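Local atomic coordinates of 2-methyl-3-hydroxypyridine-5-carboxylic acid oxygenase (Mesorhizobium loti, PDB entry 3ALJ), a protein that uses FAD and molecular oxygen to oxygenate 2-methyl-3-hydroxypyridine-5-carboxylate, probably opening its ring as part of vitamin B6 breakdown. Residues W101-R106 with S215-N220. Sequence-based numbering, arbitrary orientation. Where two conformers were deposited one is given.
Sequences WRIMTR and SPCNEN. With FAD (flavin-adenine dinucleotide), chain B.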
ATOM      1  N   TRP A 101      12.552   7.267  -2.447  1.00  8.05           N
ATOM      2  CA  TRP A 101      11.089   7.232  -2.222  1.00  7.83           C
ATOM      3  C   TRP A 101      10.460   7.797  -3.430  1.00  7.30           C
ATOM      4  O   TRP A 101      11.106   8.389  -4.299  1.00  8.59           O
ATOM      5  CB  TRP A 101      10.710   7.959  -0.900  1.00  9.57           C
ATOM      6  CG  TRP A 101      11.070   9.414  -0.824  1.00  6.77           C
ATOM      7  CD1 TRP A 101      12.353   9.985  -0.801  1.00  9.56           C
ATOM      8  CD2 TRP A 101      10.148  10.515  -0.687  1.00  6.92           C
ATOM      9  NE1 TRP A 101      12.255  11.380  -0.724  1.00  8.61           N
ATOM     10  CE2 TRP A 101      10.908  11.718  -0.639  1.00  9.64           C
ATOM     11  CE3 TRP A 101       8.704  10.627  -0.650  1.00  7.46           C
ATOM     12  CZ2 TRP A 101      10.329  12.978  -0.494  1.00  9.12           C
ATOM     13  CZ3 TRP A 101       8.160  11.830  -0.469  1.00 10.07           C
ATOM     14  CH2 TRP A 101       8.908  13.010  -0.402  1.00  9.11           C
ATOM     15  N   ARG A 102       9.136   7.610  -3.529  1.00  7.90           N
ATOM     16  CA  ARG A 102       8.450   7.923  -4.784  1.00  8.12           C
ATOM     17  C   ARG A 102       6.995   8.046  -4.519  1.00  8.16           C
ATOM     18  O   ARG A 102       6.408   7.268  -3.700  1.00  8.79           O
ATOM     19  CB  ARG A 102       8.636   6.743  -5.796  1.00  7.60           C
ATOM     20  CG  ARG A 102       8.522   7.195  -7.277  1.00  7.60           C
ATOM     21  CD  ARG A 102       9.778   8.093  -7.678  1.00  7.77           C
ATOM     22  NE  ARG A 102       9.753   8.297  -9.113  1.00  9.17           N
ATOM     23  CZ  ARG A 102      10.777   8.900  -9.715  1.00  9.13           C
ATOM     24  NH1 ARG A 102      11.753   9.473  -9.010  1.00  8.93           N
ATOM     25  NH2 ARG A 102      10.843   8.974 -11.011  1.00 10.01           N
ATOM     26  N   ILE A 103       6.314   8.974  -5.179  1.00  6.51           N
ATOM     27  CA  ILE A 103       4.846   9.161  -5.105  1.00  7.07           C
ATOM     28  C   ILE A 103       4.324   8.886  -6.508  1.00  7.30           C
ATOM     29  O   ILE A 103       4.932   9.243  -7.530  1.00  8.00           O
ATOM     30  CB  ILE A 103       4.465  10.561  -4.711  1.00  7.00           C
ATOM     31  CG1 ILE A 103       5.137  10.895  -3.349  1.00  7.14           C
ATOM     32  CG2 ILE A 103       2.978  10.703  -4.581  1.00  8.02           C
ATOM     33  CD1 ILE A 103       4.897  12.341  -2.932  1.00 10.43           C
ATOM     34  N   MET A 104       3.155   8.214  -6.543  1.00  7.67           N
ATOM     35  CA  MET A 104       2.542   7.848  -7.866  1.00  6.98           C
ATOM     36  C   MET A 104       1.067   7.652  -7.635  1.00  8.30           C
ATOM     37  O   MET A 104       0.599   7.434  -6.532  1.00  7.82           O
ATOM     38  CB  MET A 104       3.149   6.571  -8.463  1.00  8.80           C
ATOM     39  CG  MET A 104       2.934   5.373  -7.479  1.00  8.38           C
ATOM     40  SD  MET A 104       4.212   4.088  -7.734  1.00  9.37           S
ATOM     41  CE  MET A 104       5.598   4.922  -6.827  1.00  9.43           C
ATOM     42  N   THR A 105       0.362   7.608  -8.752  1.00  7.47           N
ATOM     43  CA  THR A 105      -1.068   7.157  -8.596  1.00  8.16           C
ATOM     44  C   THR A 105      -1.072   5.621  -8.389  1.00  7.14           C
ATOM     45  O   THR A 105      -0.209   4.915  -8.858  1.00  7.98           O
ATOM     46  CB  THR A 105      -1.941   7.603  -9.819  1.00  7.00           C
ATOM     47  OG1 THR A 105      -1.561   6.842 -10.981  1.00 10.24           O
ATOM     48  CG2 THR A 105      -1.837   9.104 -10.117  1.00  9.17           C
ATOM     49  N   ARG A 106      -2.164   5.221  -7.733  1.00  6.98           N
ATOM     50  CA  ARG A 106      -2.399   3.811  -7.578  1.00  7.69           C
ATOM     51  C   ARG A 106      -2.507   3.096  -8.913  1.00  9.41           C
ATOM     52  O   ARG A 106      -1.975   1.990  -9.073  1.00  9.05           O
ATOM     53  CB  ARG A 106      -3.716   3.606  -6.773  1.00  9.22           C
ATOM     54  CG  ARG A 106      -3.326   3.939  -5.352  1.00 14.37           C
ATOM     55  CD  ARG A 106      -3.904   3.191  -4.356  1.00 20.62           C
ATOM     56  NE  ARG A 106      -3.463   3.506  -2.977  1.00 12.19           N
ATOM     57  CZ  ARG A 106      -3.373   2.592  -2.016  1.00  7.99           C
ATOM     58  NH1 ARG A 106      -3.581   1.347  -2.269  1.00 11.31           N
ATOM     59  NH2 ARG A 106      -3.055   3.006  -0.815  1.00  9.89           N
ATOM     60  N   SER A 215       0.580  15.751  -2.233  1.00  9.19           N
ATOM     61  CA  SER A 215       1.495  14.704  -2.705  1.00  8.87           C
ATOM     62  C   SER A 215       1.606  14.692  -4.241  1.00  9.16           C
ATOM     63  O   SER A 215       0.825  14.032  -4.958  1.00  9.75           O
ATOM     64  CB  SER A 215       0.984  13.327  -2.275  1.00  7.93           C
ATOM     65  OG  SER A 215       0.872  13.330  -0.829  1.00  8.22           O
ATOM     66  N   PRO A 216       2.528  15.489  -4.805  1.00  7.60           N
ATOM     67  CA  PRO A 216       2.612  15.466  -6.314  1.00  8.38           C
ATOM     68  C   PRO A 216       3.050  14.138  -6.839  1.00  7.74           C
ATOM     69  O   PRO A 216       4.102  13.572  -6.405  1.00 11.09           O
ATOM     70  CB  PRO A 216       3.630  16.616  -6.664  1.00  9.43           C
ATOM     71  CG  PRO A 216       3.560  17.510  -5.368  1.00 10.47           C
ATOM     72  CD  PRO A 216       3.405  16.496  -4.191  1.00 10.07           C
ATOM     73  N   CYS A 217       2.389  13.697  -7.918  1.00  9.29           N
ATOM     74  CA  CYS A 217       2.696  12.386  -8.507  1.00  8.27           C
ATOM     75  C   CYS A 217       3.592  12.541  -9.729  1.00  9.63           C
ATOM     76  O   CYS A 217       4.271  11.573 -10.057  1.00 12.05           O
ATOM     77  CB  CYS A 217       1.361  11.682  -8.935  1.00  9.28           C
ATOM     78  SG  CYS A 217       0.347  11.156  -7.518  1.00 10.36           S
ATOM     79  N   ASN A 218       3.445  13.639 -10.444  1.00 10.96           N
ATOM     80  CA  ASN A 218       4.162  13.865 -11.763  1.00 11.99           C
ATOM     81  C   ASN A 218       3.747  15.268 -12.173  1.00 13.95           C
ATOM     82  O   ASN A 218       3.028  15.999 -11.421  1.00 15.61           O
ATOM     83  CB  ASN A 218       3.815  12.778 -12.844  1.00 12.51           C
ATOM     84  CG  ASN A 218       2.347  12.576 -12.978  1.00 10.49           C
ATOM     85  OD1 ASN A 218       1.625  13.537 -13.242  1.00 12.45           O
ATOM     86  ND2 ASN A 218       1.839  11.359 -12.771  1.00 13.37           N
ATOM     87  N   GLU A 219       4.107  15.669 -13.381  1.00 17.11           N
ATOM     88  CA  GLU A 219       3.830  17.009 -13.826  0.50 18.81           C
ATOM     89  C   GLU A 219       2.342  17.302 -13.970  1.00 18.15           C
ATOM     90  O   GLU A 219       1.961  18.486 -13.974  1.00 18.73           O
ATOM     91  CB  GLU A 219       4.657  17.276 -15.139  0.50 18.99           C
ATOM     92  CG  GLU A 219       4.414  16.280 -16.321  0.50 22.61           C
ATOM     93  CD  GLU A 219       4.818  14.770 -16.083  0.50 28.05           C
ATOM     94  OE1 GLU A 219       5.684  14.429 -15.246  0.50 23.82           O
ATOM     95  OE2 GLU A 219       4.279  13.900 -16.819  0.50 34.91           O
ATOM     96  N   ASN A 220       1.528  16.272 -14.094  1.00 15.03           N
ATOM     97  CA  ASN A 220       0.064  16.428 -14.426  1.00 16.89           C
ATOM     98  C   ASN A 220      -0.803  16.186 -13.234  1.00 16.37           C
ATOM     99  O   ASN A 220      -1.865  16.847 -13.124  1.00 19.54           O
ATOM    100  CB  ASN A 220      -0.288  15.450 -15.540  1.00 20.29           C
ATOM    101  CG  ASN A 220       0.384  15.842 -16.876  1.00 25.66           C
ATOM    102  OD1 ASN A 220       0.510  17.037 -17.147  1.00 27.10           O
ATOM    103  ND2 ASN A 220       0.890  14.877 -17.604  1.00 31.58           N
TER
HETATM  104  PA  FAD B 380      -5.548  -5.087  -1.805  1.00 10.38           P
HETATM  105  O1A FAD B 380      -4.792  -3.952  -2.421  1.00 15.26           O
HETATM  106  O2A FAD B 380      -6.710  -4.824  -1.038  1.00 12.17           O
HETATM  107  O5B FAD B 380      -5.899  -6.070  -3.002  1.00  9.44           O
HETATM  108  C5B FAD B 380      -6.679  -7.290  -2.773  1.00  8.28           C
HETATM  109  C4B FAD B 380      -7.220  -7.580  -4.158  1.00  8.40           C
HETATM  110  O4B FAD B 380      -7.920  -8.852  -3.932  1.00 10.53           O
HETATM  111  C3B FAD B 380      -8.264  -6.645  -4.647  1.00  9.09           C
HETATM  112  O3B FAD B 380      -8.055  -6.310  -6.034  1.00 10.15           O
HETATM  113  C2B FAD B 380      -9.609  -7.403  -4.353  1.00  8.38           C
HETATM  114  O2B FAD B 380     -10.666  -7.064  -5.268  1.00 10.44           O
HETATM  115  C1B FAD B 380      -9.250  -8.833  -4.595  1.00 10.97           C
HETATM  116  N9A FAD B 380      -9.973  -9.767  -3.793  1.00  7.95           N
HETATM  117  C8A FAD B 380     -10.535  -9.611  -2.546  1.00  9.44           C
HETATM  118  N7A FAD B 380     -11.062 -10.760  -2.096  1.00  8.88           N
HETATM  119  C5A FAD B 380     -10.841 -11.694  -3.097  1.00  7.74           C
HETATM  120  C6A FAD B 380     -11.076 -13.065  -3.169  1.00  8.54           C
HETATM  121  N6A FAD B 380     -11.719 -13.721  -2.145  1.00 11.67           N
HETATM  122  N1A FAD B 380     -10.689 -13.679  -4.289  1.00  8.90           N
HETATM  123  C2A FAD B 380     -10.106 -13.044  -5.312  1.00 10.88           C
HETATM  124  N3A FAD B 380      -9.809 -11.712  -5.294  1.00  8.54           N
HETATM  125  C4A FAD B 380     -10.168 -11.072  -4.147  1.00  7.54           C
HETATM  126  N1  FAD B 380       0.598   1.620   1.500  1.00  8.22           N
HETATM  127  C2  FAD B 380       1.754   2.073   1.051  1.00  7.88           C
HETATM  128  O2  FAD B 380       2.726   1.339   0.812  1.00  8.74           O
HETATM  129  N3  FAD B 380       1.928   3.441   0.839  1.00  7.26           N
HETATM  130  C4  FAD B 380       0.891   4.352   1.051  1.00  7.47           C
HETATM  131  O4  FAD B 380       1.056   5.577   0.691  1.00  7.57           O
HETATM  132  C4X FAD B 380      -0.300   3.846   1.541  1.00  8.26           C
HETATM  133  N5  FAD B 380      -1.362   4.751   1.887  1.00  8.98           N
HETATM  134  C5X FAD B 380      -2.522   4.243   2.440  1.00  7.90           C
HETATM  135  C6  FAD B 380      -3.538   5.105   2.889  1.00  8.79           C
HETATM  136  C7  FAD B 380      -4.717   4.602   3.377  1.00  9.72           C
HETATM  137  C7M FAD B 380      -5.825   5.588   3.847  1.00 12.08           C
HETATM  138  C8  FAD B 380      -4.898   3.241   3.504  1.00  9.53           C
HETATM  139  C8M FAD B 380      -6.197   2.636   4.086  1.00 10.79           C
HETATM  140  C9  FAD B 380      -3.892   2.368   3.068  1.00  9.82           C
HETATM  141  C9A FAD B 380      -2.664   2.866   2.568  1.00  8.56           C
HETATM  142  N10 FAD B 380      -1.578   1.979   2.147  1.00  7.47           N
HETATM  143  C10 FAD B 380      -0.420   2.487   1.695  1.00  6.57           C
HETATM  144  C1' FAD B 380      -1.757   0.460   2.326  1.00  7.84           C
HETATM  145  C2' FAD B 380      -2.129  -0.158   0.985  1.00  6.49           C
HETATM  146  O2' FAD B 380      -3.321   0.482   0.482  1.00  8.06           O
HETATM  147  C3' FAD B 380      -2.493  -1.640   1.193  1.00  7.89           C
HETATM  148  O3' FAD B 380      -1.620  -2.153   2.268  1.00  7.45           O
HETATM  149  C4' FAD B 380      -2.241  -2.499   0.024  1.00  7.60           C
HETATM  150  O4' FAD B 380      -3.126  -2.037  -1.037  1.00 11.17           O
HETATM  151  C5' FAD B 380      -2.597  -3.925   0.288  1.00  8.62           C
HETATM  152  O5' FAD B 380      -2.355  -4.682  -0.893  1.00  7.55           O
HETATM  153  P   FAD B 380      -2.969  -6.137  -0.946  1.00  8.20           P
HETATM  154  O1P FAD B 380      -2.623  -6.649  -2.280  1.00  8.91           O
HETATM  155  O2P FAD B 380      -2.615  -6.946   0.263  1.00  9.09           O
HETATM  156  O3P FAD B 380      -4.565  -5.909  -0.823  1.00  8.10           O
HETATM  157  O   HOH W   1       1.839   8.385 -11.237  1.00 10.89           O
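Ile103 sets its branched side chain against the carbonyl oxygen of Pro216: CB lies 3.5 Å from Pro216 O, CG2 follows at 3.6 Å and the end of the other branch, CD1, at 3.8 Å. With CG2 anti to the backbone N and CG1 anti to the carbonyl carbon (chi1 -57°), both branches reach the neighbouring segment, CG2 coming to 4.0 Å from Ser215 CB and likewise touching the sulfur of Cys217. The same sulfur, Cys217 SG, also lies 3.6 Å from Met104 C, alongside the peptide leading into Thr105, and meets Thr105 CG2. Here two strands from different sheets meet without pairing: 101-105 bonds to strand 52-56, whereas 215-220 carries the end of strand 211-216 into a turn. Ser215 OG turns instead to Tyr54 of strand 52-56. Between Thr105 and Asn218 a water accepts from Thr105 N at 3.0 Å and, weakly, from Asn218 ND2, while Asn218 OD1 takes Asn220 N in an Asx turn. Just beyond, Thr105 caps the helix 106-119 through His108 N, and Arg106 reaches the cofactor, NH1 and NH2 both donating to FAD O2', each at 2.9 Å. The direct chemistry is therefore aliphatic carbons and sulfur against backbone atoms, with Pro216 O buried without a hydrogen-bonding partner, which implies that close fit, with a weakly bridging water beside it, joins the sheets near the flavin site.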